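Local coordinates for protein transcription activator HlyU (Vibrio vulnificus, PDB 3JTH) that activates transcription in Vibrio vulnificus as a dimeric winged helix-turn-helix regulator of the ArsR family, probably by binding DNA at promoters such as that of rtxA, at residues A86-K89 / L90-L94; Q35-S38 / V39-C43; R24-Q27 / I28-L32. All blocks are in the same frame, centred on the assembly; numbering follows the deposited sequence.

Contact 1: A86-K89 / L90-L94; sequences AMIK and LLHSL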
loop_
_atom_site.group_PDB
_atom_site.type_symbol
_atom_site.label_atom_id
_atom_site.label_comp_id
_atom_site.label_asym_id
_atom_site.label_seq_id
_atom_site.Cartn_x
_atom_site.Cartn_y
_atom_site.Cartn_z
ATOM N N ALA A 86 0.929 -3.305 11.015
ATOM C CA ALA A 86 2.136 -3.897 10.447
ATOM C C ALA A 86 2.675 -3.098 9.252
ATOM O O ALA A 86 3.874 -2.825 9.166
ATOM C CB ALA A 86 1.853 -5.337 10.036
HETATM N N MSE A 87 1.798 -2.730 8.325
HETATM C CA MSE A 87 2.214 -1.946 7.165
HETATM C C MSE A 87 2.759 -0.604 7.643
HETATM O O MSE A 87 3.753 -0.105 7.117
HETATM C CB MSE A 87 1.038 -1.708 6.212
HETATM C CG MSE A 87 0.761 -2.855 5.245
HETATM SE SE MSE A 87 2.199 -3.186 3.969
HETATM C CE MSE A 87 2.940 -1.403 3.847
ATOM N N ILE A 88 2.110 -0.028 8.650
ATOM C CA ILE A 88 2.567 1.245 9.181
ATOM C C ILE A 88 3.929 1.063 9.836
ATOM O O ILE A 88 4.826 1.879 9.640
ATOM C CB ILE A 88 1.545 1.842 10.191
ATOM C CG1 ILE A 88 0.337 2.405 9.429
ATOM C CG2 ILE A 88 2.175 2.962 11.004
ATOM C CD1 ILE A 88 0.690 3.507 8.401
ATOM N N LYS A 89 4.090 -0.012 10.602
ATOM C CA LYS A 89 5.367 -0.278 11.255
ATOM C C LYS A 89 6.472 -0.380 10.199
ATOM O O LYS A 89 7.567 0.138 10.389
ATOM C CB LYS A 89 5.278 -1.579 12.074
ATOM C CG LYS A 89 6.482 -1.889 12.957
ATOM C CD LYS A 89 6.145 -2.983 13.979
ATOM C CE LYS A 89 7.299 -3.274 14.946
ATOM N NZ LYS A 89 8.293 -4.262 14.429
ATOM N N LEU A 90 6.183 -1.049 9.086
ATOM C CA LEU A 90 7.167 -1.207 8.022
ATOM C C LEU A 90 7.450 0.117 7.314
ATOM O O LEU A 90 8.599 0.429 6.991
ATOM C CB LEU A 90 6.685 -2.233 6.997
ATOM C CG LEU A 90 7.538 -2.334 5.730
ATOM C CD1 LEU A 90 8.894 -2.913 6.089
ATOM C CD2 LEU A 90 6.838 -3.206 4.688
ATOM N N LEU A 91 6.401 0.889 7.052
ATOM C CA LEU A 91 6.578 2.183 6.399
ATOM C C LEU A 91 7.481 3.059 7.286
ATOM O O LEU A 91 8.303 3.829 6.790
ATOM C CB LEU A 91 5.215 2.849 6.187
ATOM C CG LEU A 91 4.681 3.044 4.756
ATOM C CD1 LEU A 91 5.212 1.982 3.797
ATOM C CD2 LEU A 91 3.154 3.019 4.795
ATOM N N HIS A 92 7.333 2.921 8.598
ATOM C CA HIS A 92 8.149 3.680 9.538
ATOM C C HIS A 92 9.620 3.289 9.439
ATOM O O HIS A 92 10.495 4.150 9.508
ATOM C CB HIS A 92 7.649 3.469 10.972
ATOM C CG HIS A 92 6.829 4.603 11.497
ATOM N ND1 HIS A 92 7.386 5.688 12.143
ATOM C CD2 HIS A 92 5.499 4.852 11.430
ATOM C CE1 HIS A 92 6.437 6.551 12.447
ATOM N NE2 HIS A 92 5.281 6.069 12.024
ATOM N N SER A 93 9.895 1.996 9.281
ATOM C CA SER A 93 11.277 1.519 9.183
ATOM C C SER A 93 11.891 1.869 7.827
ATOM O O SER A 93 13.105 1.945 7.684
ATOM C CB SER A 93 11.335 -0.003 9.401
ATOM O OG SER A 93 10.818 -0.701 8.279
ATOM N N LEU A 94 11.041 2.101 6.839
ATOM C CA LEU A 94 11.501 2.431 5.493
ATOM C C LEU A 94 11.875 3.903 5.344
ATOM O O LEU A 94 12.774 4.256 4.566
ATOM C CB LEU A 94 10.411 2.088 4.478
ATOM C CG LEU A 94 10.605 0.878 3.564
ATOM C CD1 LEU A 94 11.139 -0.310 4.342
ATOM C CD2 LEU A 94 9.271 0.551 2.897
#
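Met87 and Leu91, one helical turn apart, meet at the apolar centre of this segment: the terminal methyl CE of Met87, modelled as selenomethionine, lies 4.1 Å from CD1 of Leu91. CG sits beside the backbone N (chi1 -83°) and starts the Met87 chain toward the preceding turn; bends at chi2 and chi3 then swing SE and CE forward to Leu91, so that the two side chains cross at a slant. CE also lies near CD2 of Leu90, although at 4.4 Å that approach is looser. Round the helix, Ile88 gives its two branches different work. CD1 comes within 4.4 Å of CD2 of Leu91, while the CG2 methyl reaches CD2 of the His92 ring at 3.8 Å.

Helix 82-94 closes the ArsR-type winged-helix domain and takes part in dimerisation. Met87 and Leu90 each pack on their own counterparts in the second subunit, and Leu91 lies against Met87 of that subunit. Ile88 packs on helix 23-31 and on Met20 of helix 2-20.

The backbone supplies regular i to i+4 bonds, among them Leu91 N to Met87 O at 2.8 Å and His92 N to Ile88 O at 2.9 Å. The carbonyl O of Ile88 also lies in the plane of the His92 ring, at its edge, 3.5 Å from CD2. His92 NE2 is satisfied by a hydrogen bond to Cys30 O, and a stack with the His33 ring probably helps to hold its orientation. Toward the helix end, Ser93 OG donates to Leu90 O at 2.8 Å, an oxygen that also accepts from Leu94 N.

Contact 2: Q35-S38 / V39-C43; sequences QELS and VGELC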
loop_
_atom_site.group_PDB
_atom_site.type_symbol
_atom_site.label_atom_id
_atom_site.label_comp_id
_atom_site.label_asym_id
_atom_site.label_seq_id
_atom_site.Cartn_x
_atom_site.Cartn_y
_atom_site.Cartn_z
ATOM N N GLN A 35 0.734 4.446 19.455
ATOM C CA GLN A 35 0.324 5.478 20.398
ATOM C C GLN A 35 -1.065 6.038 20.164
ATOM O O GLN A 35 -1.623 5.931 19.073
ATOM C CB GLN A 35 1.324 6.629 20.420
ATOM C CG GLN A 35 1.396 7.467 19.162
ATOM C CD GLN A 35 2.063 8.793 19.435
ATOM O OE1 GLN A 35 2.933 8.886 20.297
ATOM N NE2 GLN A 35 1.672 9.825 18.696
ATOM N N GLU A 36 -1.606 6.654 21.207
ATOM C CA GLU A 36 -2.922 7.269 21.153
ATOM C C GLU A 36 -2.769 8.782 21.150
ATOM O O GLU A 36 -1.938 9.339 21.888
ATOM C CB GLU A 36 -3.762 6.879 22.367
ATOM C CG GLU A 36 -3.964 5.407 22.586
ATOM C CD GLU A 36 -4.927 5.157 23.730
ATOM O OE1 GLU A 36 -5.027 6.041 24.607
ATOM O OE2 GLU A 36 -5.574 4.089 23.757
ATOM N N LEU A 37 -3.575 9.444 20.330
ATOM C CA LEU A 37 -3.541 10.902 20.248
ATOM C C LEU A 37 -4.950 11.481 20.181
ATOM O O LEU A 37 -5.873 10.864 19.631
ATOM C CB LEU A 37 -2.764 11.357 19.014
ATOM C CG LEU A 37 -1.294 10.972 18.862
ATOM C CD1 LEU A 37 -0.801 11.490 17.515
ATOM C CD2 LEU A 37 -0.480 11.548 20.013
ATOM N N SER A 38 -5.102 12.667 20.758
ATOM C CA SER A 38 -6.372 13.379 20.748
ATOM C C SER A 38 -6.384 14.272 19.504
ATOM O O SER A 38 -5.351 14.469 18.856
ATOM C CB SER A 38 -6.492 14.269 21.980
ATOM O OG SER A 38 -5.525 15.313 21.929
ATOM N N VAL A 39 -7.558 14.810 19.188
ATOM C CA VAL A 39 -7.734 15.703 18.051
ATOM C C VAL A 39 -6.719 16.851 18.123
ATOM O O VAL A 39 -6.077 17.202 17.121
ATOM C CB VAL A 39 -9.164 16.302 18.045
ATOM C CG1 VAL A 39 -9.335 17.247 16.877
ATOM C CG2 VAL A 39 -10.190 15.185 17.966
ATOM N N GLY A 40 -6.585 17.443 19.307
ATOM C CA GLY A 40 -5.660 18.551 19.478
ATOM C C GLY A 40 -4.220 18.202 19.154
ATOM O O GLY A 40 -3.535 18.951 18.457
ATOM N N GLU A 41 -3.754 17.065 19.665
ATOM C CA GLU A 41 -2.383 16.637 19.399
ATOM C C GLU A 41 -2.176 16.378 17.910
ATOM O O GLU A 41 -1.133 16.727 17.359
ATOM C CB GLU A 41 -2.050 15.386 20.214
ATOM C CG GLU A 41 -1.709 15.696 21.678
ATOM C CD GLU A 41 -1.861 14.500 22.618
ATOM O OE1 GLU A 41 -1.428 14.610 23.783
ATOM O OE2 GLU A 41 -2.419 13.461 22.212
ATOM N N LEU A 42 -3.172 15.773 17.263
ATOM C CA LEU A 42 -3.109 15.473 15.837
ATOM C C LEU A 42 -3.125 16.709 14.924
ATOM O O LEU A 42 -2.329 16.806 13.981
ATOM C CB LEU A 42 -4.274 14.554 15.447
ATOM C CG LEU A 42 -4.145 13.059 15.748
ATOM C CD1 LEU A 42 -5.502 12.389 15.618
ATOM C CD2 LEU A 42 -3.133 12.436 14.789
ATOM N N CYS A 43 -4.027 17.655 15.184
ATOM C CA CYS A 43 -4.091 18.824 14.317
ATOM C C CYS A 43 -2.845 19.688 14.446
ATOM O O CYS A 43 -2.393 20.278 13.461
ATOM C CB CYS A 43 -5.371 19.640 14.588
ATOM S SG CYS A 43 -5.627 20.213 16.269
HETATM O O HOH W 1 -1.980 10.764 24.036
#
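Ser38 and Glu41 form a capping box at the start of helix 39-46, each side chain turned to the backbone NH of the other. Ser38 is the N-cap. Its OG stands between its own N and carbonyl carbon (chi1 66°), a rotation that brings it over the first helical turn, where it accepts from Glu41 N in a weak but straight bond of 3.4 Å. The return bond runs from Ser38 N to Glu41 OE2 at 3.2 Å, with an angle of 165° at the hydrogen. It meets OE2 on the anti side, with the donor 32° out of the carboxylate plane. Glu41 can span this distance because its chain is extended beyond CG, carrying the carboxylate back alongside the incoming strand and obliquely across Leu37. A water donates to Glu36 O at 2.6 Å and, over a longer 3.3 Å, to Glu41 OE2. The first regular helical bond follows, from Leu42 N to Ser38 O at 3.0 Å.

Under this polar frame the leucines meet: CD1 of Leu37 touches CD2 of Leu42 at 3.7 Å, their side chains slanting across one another. Both also rest on Met31 of helix 23-31. Leu37 pairs through its backbone with Tyr77 in strand 76-79, while Val39 and Leu42 pack on Leu53 of helix 50-62, so the cap lies where the short edge strand of the wing sheet turns into the first helix of the helix-turn-helix.

Contact 3: R24-Q27 / I28-L32; sequences RRLQ and ILCML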
loop_
_atom_site.group_PDB
_atom_site.type_symbol
_atom_site.label_atom_id
_atom_site.label_comp_id
_atom_site.label_asym_id
_atom_site.label_seq_id
_atom_site.Cartn_x
_atom_site.Cartn_y
_atom_site.Cartn_z
ATOM N N ARG A 24 -3.095 12.623 3.604
ATOM C CA ARG A 24 -3.547 12.953 4.947
ATOM C C ARG A 24 -3.887 11.748 5.812
ATOM O O ARG A 24 -3.614 11.752 7.010
ATOM C CB ARG A 24 -4.727 13.925 4.881
ATOM C CG ARG A 24 -4.338 15.308 4.371
ATOM C CD ARG A 24 -3.154 15.853 5.169
ATOM N NE ARG A 24 -2.893 17.267 4.911
ATOM C CZ ARG A 24 -1.983 17.999 5.555
ATOM N NH1 ARG A 24 -1.224 17.466 6.509
ATOM N NH2 ARG A 24 -1.834 19.280 5.242
ATOM N N ARG A 25 -4.475 10.718 5.223
ATOM C CA ARG A 25 -4.802 9.539 6.003
ATOM C C ARG A 25 -3.524 8.823 6.454
ATOM O O ARG A 25 -3.414 8.400 7.607
ATOM C CB ARG A 25 -5.658 8.568 5.195
ATOM C CG ARG A 25 -7.047 9.106 4.869
ATOM C CD ARG A 25 -7.988 7.968 4.471
ATOM N NE ARG A 25 -7.614 7.332 3.212
ATOM C CZ ARG A 25 -8.165 7.619 2.036
ATOM N NH1 ARG A 25 -9.119 8.536 1.952
ATOM N NH2 ARG A 25 -7.774 6.974 0.945
ATOM N N LEU A 26 -2.561 8.691 5.544
ATOM C CA LEU A 26 -1.321 8.005 5.890
ATOM C C LEU A 26 -0.588 8.762 6.984
ATOM O O LEU A 26 -0.076 8.167 7.932
ATOM C CB LEU A 26 -0.428 7.841 4.653
ATOM C CG LEU A 26 0.714 6.841 4.863
ATOM C CD1 LEU A 26 0.137 5.482 5.263
ATOM C CD2 LEU A 26 1.547 6.705 3.602
ATOM N N GLN A 27 -0.550 10.080 6.875
ATOM C CA GLN A 27 0.129 10.869 7.891
ATOM C C GLN A 27 -0.509 10.599 9.248
ATOM O O GLN A 27 0.176 10.455 10.255
ATOM C CB GLN A 27 0.051 12.355 7.541
ATOM C CG GLN A 27 0.804 12.706 6.267
ATOM C CD GLN A 27 0.656 14.172 5.872
ATOM O OE1 GLN A 27 1.019 14.566 4.761
ATOM N NE2 GLN A 27 0.124 14.981 6.780
ATOM N N ILE A 28 -1.834 10.519 9.257
ATOM C CA ILE A 28 -2.574 10.257 10.480
ATOM C C ILE A 28 -2.269 8.847 10.975
ATOM O O ILE A 28 -2.012 8.638 12.158
ATOM C CB ILE A 28 -4.090 10.386 10.246
ATOM C CG1 ILE A 28 -4.449 11.854 9.990
ATOM C CG2 ILE A 28 -4.842 9.824 11.440
ATOM C CD1 ILE A 28 -5.857 12.048 9.449
ATOM N N LEU A 29 -2.309 7.879 10.070
ATOM C CA LEU A 29 -2.025 6.504 10.454
ATOM C C LEU A 29 -0.604 6.379 11.009
ATOM O O LEU A 29 -0.379 5.696 12.010
ATOM C CB LEU A 29 -2.202 5.593 9.246
ATOM C CG LEU A 29 -3.660 5.416 8.798
ATOM C CD1 LEU A 29 -3.700 4.733 7.440
ATOM C CD2 LEU A 29 -4.417 4.619 9.850
ATOM N N CYS A 30 0.349 7.042 10.357
ATOM C CA CYS A 30 1.740 6.994 10.785
ATOM C C CYS A 30 1.892 7.582 12.187
ATOM O O CYS A 30 2.633 7.044 13.013
ATOM C CB CYS A 30 2.614 7.760 9.786
ATOM S SG CYS A 30 2.485 7.156 8.076
HETATM N N MSE A 31 1.179 8.678 12.452
HETATM C CA MSE A 31 1.225 9.345 13.745
HETATM C C MSE A 31 0.664 8.488 14.862
HETATM O O MSE A 31 1.045 8.652 16.029
HETATM C CB MSE A 31 0.439 10.659 13.696
HETATM C CG MSE A 31 1.153 11.790 12.990
HETATM SE SE MSE A 31 2.875 12.157 13.799
HETATM C CE MSE A 31 2.253 12.782 15.521
ATOM N N LEU A 32 -0.250 7.587 14.510
ATOM C CA LEU A 32 -0.873 6.716 15.502
ATOM C C LEU A 32 -0.084 5.442 15.707
ATOM O O LEU A 32 -0.533 4.541 16.407
ATOM C CB LEU A 32 -2.322 6.371 15.103
ATOM C CG LEU A 32 -3.208 7.616 14.969
ATOM C CD1 LEU A 32 -4.639 7.252 14.599
ATOM C CD2 LEU A 32 -3.170 8.366 16.287
#
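Arg25 O accepts from Leu29 N at 2.7 Å, the shortest sound polar bond here. The donor lies in the carbonyl plane, and the N-H points at the oxygen with an angle of 163°. The Leu29 side chain closes over the same oxygen: CG of Leu29 lies 3.2 Å from Arg25 O. One residue earlier, Ile28 N bonds to Arg24 O at 3.1 Å, this time with the donor tilted 31° from the carbonyl plane. CG1 of Ile28 lies equally near that oxygen; chi1 of -69° sets it beside the backbone N and swings the longer branch back over the preceding turn.

These bonds belong to helix 23-31, which occupies the middle of the ArsR winged-helix fold with other helices packed around it. Ile28 touches His56 and Leu60 of helix 50-62, the probable recognition helix, whereas Leu26 and Leu29 face Ile88 of helix 82-94. The Leu26 side chain runs outward from the helix, and the Cys30 thiol folds back toward it in an apolar contact whose exact closeness is doubtful. CD1 of Leu26 reaches 4.5 Å from CD1 of Leu29.

The two arginines carry the charge outward. Arg25 bonds through NE to Ala19 O and lays its guanidinium against Trp59 in a cation-pi contact, while Arg24 forms a salt bridge with Glu7 of the second subunit.

How the contacts relate
Contact 3 is the interior member of the set: its helix is largely buried, and both other contacts touch it while standing clear of each other, their nearest atoms about 8 Å apart. Contact 1 meets it by both apolar packing and a polar bond; contact 2 meets it through Leu37 and Leu42 at Met31 and Leu32. Contact 1 lies within a helix, and contact 3 does so up to its last residue. Both reach the second subunit, contact 1 by apolar packing, contact 3 also by pairing Arg24 with Glu7 of that subunit. Contact 2, more exposed and touching no other subunit, relies instead on side-chain capping where strand becomes helix.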